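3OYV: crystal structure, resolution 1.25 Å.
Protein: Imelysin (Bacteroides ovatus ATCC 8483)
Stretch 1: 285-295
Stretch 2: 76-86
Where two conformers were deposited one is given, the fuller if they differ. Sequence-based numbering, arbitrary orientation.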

# COMPACT_ATOMS: atom_id res chain seq x y z
N SER A 285 -2.94 4.34 1.15
CA SER A 285 -2.08 5.00 2.13
C SER A 285 -0.69 5.21 1.61
O SER A 285 0.10 5.82 2.31
CB SER A 285 -2.00 4.20 3.44
OG SER A 285 -1.07 3.14 3.39
N GLU A 286 -0.35 4.75 0.41
CA GLU A 286 1.06 4.73 0.01
C GLU A 286 1.64 6.07 -0.41
O GLU A 286 2.84 6.16 -0.61
CB GLU A 286 1.35 3.64 -1.01
CG GLU A 286 1.11 2.23 -0.48
CD GLU A 286 1.46 1.11 -1.47
OE1 GLU A 286 2.43 1.26 -2.26
OE2 GLU A 286 0.78 0.09 -1.45
N ALA A 287 0.82 7.13 -0.50
CA ALA A 287 1.34 8.50 -0.62
C ALA A 287 1.79 9.10 0.71
O ALA A 287 2.35 10.19 0.72
CB ALA A 287 0.32 9.43 -1.31
N PHE A 288 1.57 8.40 1.83
CA PHE A 288 2.01 8.85 3.13
C PHE A 288 2.82 7.78 3.85
O PHE A 288 2.54 7.45 5.01
CB PHE A 288 0.91 9.48 4.01
CG PHE A 288 -0.45 8.82 3.95
CD1 PHE A 288 -1.36 9.17 2.98
CD2 PHE A 288 -0.88 7.99 4.98
CE1 PHE A 288 -2.66 8.66 2.98
CE2 PHE A 288 -2.15 7.47 5.00
CZ PHE A 288 -3.07 7.81 4.00
N LEU A 289 3.85 7.27 3.17
CA LEU A 289 4.79 6.33 3.79
C LEU A 289 5.86 7.09 4.56
O LEU A 289 7.05 7.12 4.19
CB LEU A 289 5.38 5.40 2.74
CG LEU A 289 4.42 4.43 2.04
CD1 LEU A 289 5.03 3.78 0.78
CD2 LEU A 289 3.92 3.34 3.02
N PHE A 290 5.42 7.76 5.63
CA PHE A 290 6.29 8.47 6.54
C PHE A 290 5.77 8.33 7.95
O PHE A 290 4.66 7.87 8.17
CB PHE A 290 6.46 9.96 6.16
CG PHE A 290 5.24 10.81 6.41
CD1 PHE A 290 4.28 10.98 5.43
CD2 PHE A 290 5.10 11.48 7.60
CE1 PHE A 290 3.18 11.81 5.67
CE2 PHE A 290 4.01 12.28 7.86
CZ PHE A 290 3.07 12.46 6.89
N GLY A 291 6.59 8.71 8.92
CA GLY A 291 6.21 8.56 10.31
C GLY A 291 6.18 7.09 10.68
O GLY A 291 7.01 6.31 10.19
N PRO A 292 5.24 6.70 11.54
CA PRO A 292 5.21 5.32 12.04
C PRO A 292 5.40 4.21 11.02
O PRO A 292 6.19 3.29 11.26
CB PRO A 292 3.85 5.25 12.72
CG PRO A 292 3.66 6.62 13.28
CD PRO A 292 4.26 7.55 12.23
N VAL A 293 4.74 4.29 9.88
CA VAL A 293 4.84 3.17 8.92
C VAL A 293 6.26 3.06 8.34
O VAL A 293 6.64 2.01 7.86
CB VAL A 293 3.79 3.30 7.78
CG1 VAL A 293 4.22 4.41 6.78
CG2 VAL A 293 3.55 1.95 7.08
N ASP A 294 7.02 4.16 8.38
CA ASP A 294 8.36 4.23 7.80
C ASP A 294 9.43 4.08 8.87
O ASP A 294 10.59 4.48 8.64
CB ASP A 294 8.50 5.58 7.08
CG ASP A 294 9.76 5.71 6.24
OD1 ASP A 294 10.09 4.75 5.51
OD2 ASP A 294 10.34 6.83 6.27
N GLU A 295 9.06 3.53 10.03
CA GLU A 295 9.97 3.31 11.17
C GLU A 295 9.93 1.85 11.59
O GLU A 295 8.93 1.14 11.41
CB GLU A 295 9.55 4.21 12.33
CG GLU A 295 9.69 5.71 12.01
CD GLU A 295 9.09 6.68 13.02
OE1 GLU A 295 8.59 6.28 14.09
OE2 GLU A 295 9.15 7.91 12.72
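Stretch 2 (76-86) EEIVDKCAEIA

A helix packed on an irregular loop can use a long side chain to reach a loop carbonyl while its neighbours pack alongside. Residues 76-86 of this imelysin illustrate the point. They are helical throughout, part of a longer helix, and lie on a stretch that is mostly loop or turn with a brief 3-10 segment at 292-293. As the helix advances from Glu77 to Ile85, its partners run backward from Phe290 to Glu286, and the nearest CA atoms are those of Ala287 and Cys82, 4.6 Å apart.

Lys81 covers the most surface. Its NZ donates a hydrogen bond to Leu289 O (2.9 Å) and, within the helix, forms a salt bridge with Glu84 OE1 (3.0 Å), while a water links NZ to Asp294 OD2. One turn earlier, Glu77 CG sits over one face of the Phe290 ring, 4.0 Å from its centroid, a CH-pi contact. One turn later, Ile85 meets the loop with CG2 3.9 Å from Ala287 CB and CB 3.3 Å from Glu286 O. Two carbonyl oxygens, both acceptors, cannot hydrogen-bond to each other, but a water can donate to both: one molecule bridges Ile78 O and Ala287 O, another Lys81 O and Glu286 O.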

# COMPACT_ATOMS: atom_id res chain seq x y z
N GLU A 76 5.79 20.10 2.93
CA GLU A 76 6.88 19.62 2.10
C GLU A 76 7.01 18.10 2.23
O GLU A 76 7.23 17.43 1.23
CB GLU A 76 8.17 20.34 2.47
CG GLU A 76 8.15 21.80 1.96
CD GLU A 76 9.32 22.66 2.41
OE1 GLU A 76 10.01 22.32 3.40
OE2 GLU A 76 9.52 23.73 1.76
N GLU A 77 6.82 17.56 3.44
CA GLU A 77 6.86 16.12 3.64
C GLU A 77 5.67 15.47 2.89
O GLU A 77 5.84 14.48 2.20
CB GLU A 77 6.82 15.75 5.13
CG GLU A 77 6.89 14.24 5.42
CD GLU A 77 8.25 13.63 5.15
OE1 GLU A 77 9.23 14.35 4.82
OE2 GLU A 77 8.37 12.39 5.25
N ILE A 78 4.49 16.07 3.04
CA ILE A 78 3.30 15.55 2.35
C ILE A 78 3.55 15.45 0.83
O ILE A 78 3.30 14.42 0.19
CB ILE A 78 2.03 16.39 2.62
CG1 ILE A 78 1.63 16.25 4.08
CG2 ILE A 78 0.92 16.08 1.62
CD1 ILE A 78 0.59 17.25 4.56
N VAL A 79 4.06 16.54 0.25
CA VAL A 79 4.25 16.60 -1.19
C VAL A 79 5.39 15.67 -1.64
O VAL A 79 5.25 14.95 -2.64
CB VAL A 79 4.46 18.05 -1.66
CG1 VAL A 79 4.86 18.11 -3.15
CG2 VAL A 79 3.18 18.88 -1.39
N ASP A 80 6.46 15.64 -0.86
CA ASP A 80 7.59 14.73 -1.14
C ASP A 80 7.11 13.29 -1.18
O ASP A 80 7.51 12.52 -2.06
CB ASP A 80 8.66 14.80 -0.06
CG ASP A 80 9.63 15.98 -0.22
OD1 ASP A 80 9.64 16.62 -1.29
OD2 ASP A 80 10.37 16.22 0.75
N LYS A 81 6.25 12.92 -0.24
CA LYS A 81 5.82 11.52 -0.17
C LYS A 81 4.79 11.16 -1.24
O LYS A 81 4.74 10.01 -1.69
CB LYS A 81 5.33 11.22 1.24
CG LYS A 81 6.52 11.12 2.20
CD LYS A 81 7.26 9.81 2.03
CE LYS A 81 8.54 9.75 2.84
NZ LYS A 81 9.14 8.38 2.70
N CYS A 82 4.03 12.14 -1.73
CA CYS A 82 3.22 11.95 -2.95
C CYS A 82 4.13 11.70 -4.17
O CYS A 82 3.87 10.80 -4.99
CB CYS A 82 2.35 13.19 -3.23
SG CYS A 82 0.92 13.39 -2.12
N ALA A 83 5.17 12.54 -4.32
CA ALA A 83 6.13 12.42 -5.41
C ALA A 83 6.80 11.05 -5.35
O ALA A 83 6.93 10.36 -6.37
CB ALA A 83 7.18 13.55 -5.35
N GLU A 84 7.18 10.64 -4.14
CA GLU A 84 7.86 9.35 -3.98
C GLU A 84 7.04 8.17 -4.45
O GLU A 84 7.54 7.29 -5.11
CB GLU A 84 8.22 9.11 -2.53
CG GLU A 84 9.37 9.91 -2.05
CD GLU A 84 9.88 9.43 -0.71
OE1 GLU A 84 9.47 8.32 -0.27
OE2 GLU A 84 10.67 10.17 -0.09
N ILE A 85 5.75 8.13 -4.10
CA ILE A 85 4.93 7.02 -4.59
C ILE A 85 4.69 7.06 -6.10
O ILE A 85 4.66 6.01 -6.76
CB ILE A 85 3.62 6.81 -3.78
CG1 ILE A 85 3.04 5.42 -4.05
CG2 ILE A 85 2.57 7.87 -4.08
CD1 ILE A 85 3.94 4.25 -3.63
N ALA A 86 4.57 8.26 -6.68
CA ALA A 86 4.50 8.38 -8.13
C ALA A 86 5.76 7.82 -8.80
O ALA A 86 5.69 7.11 -9.81
CB ALA A 86 4.26 9.84 -8.54
O HOH W 1 1.33 12.63 1.47
O HOH W 2 4.88 7.82 0.13
O HOH W 3 11.24 8.57 4.47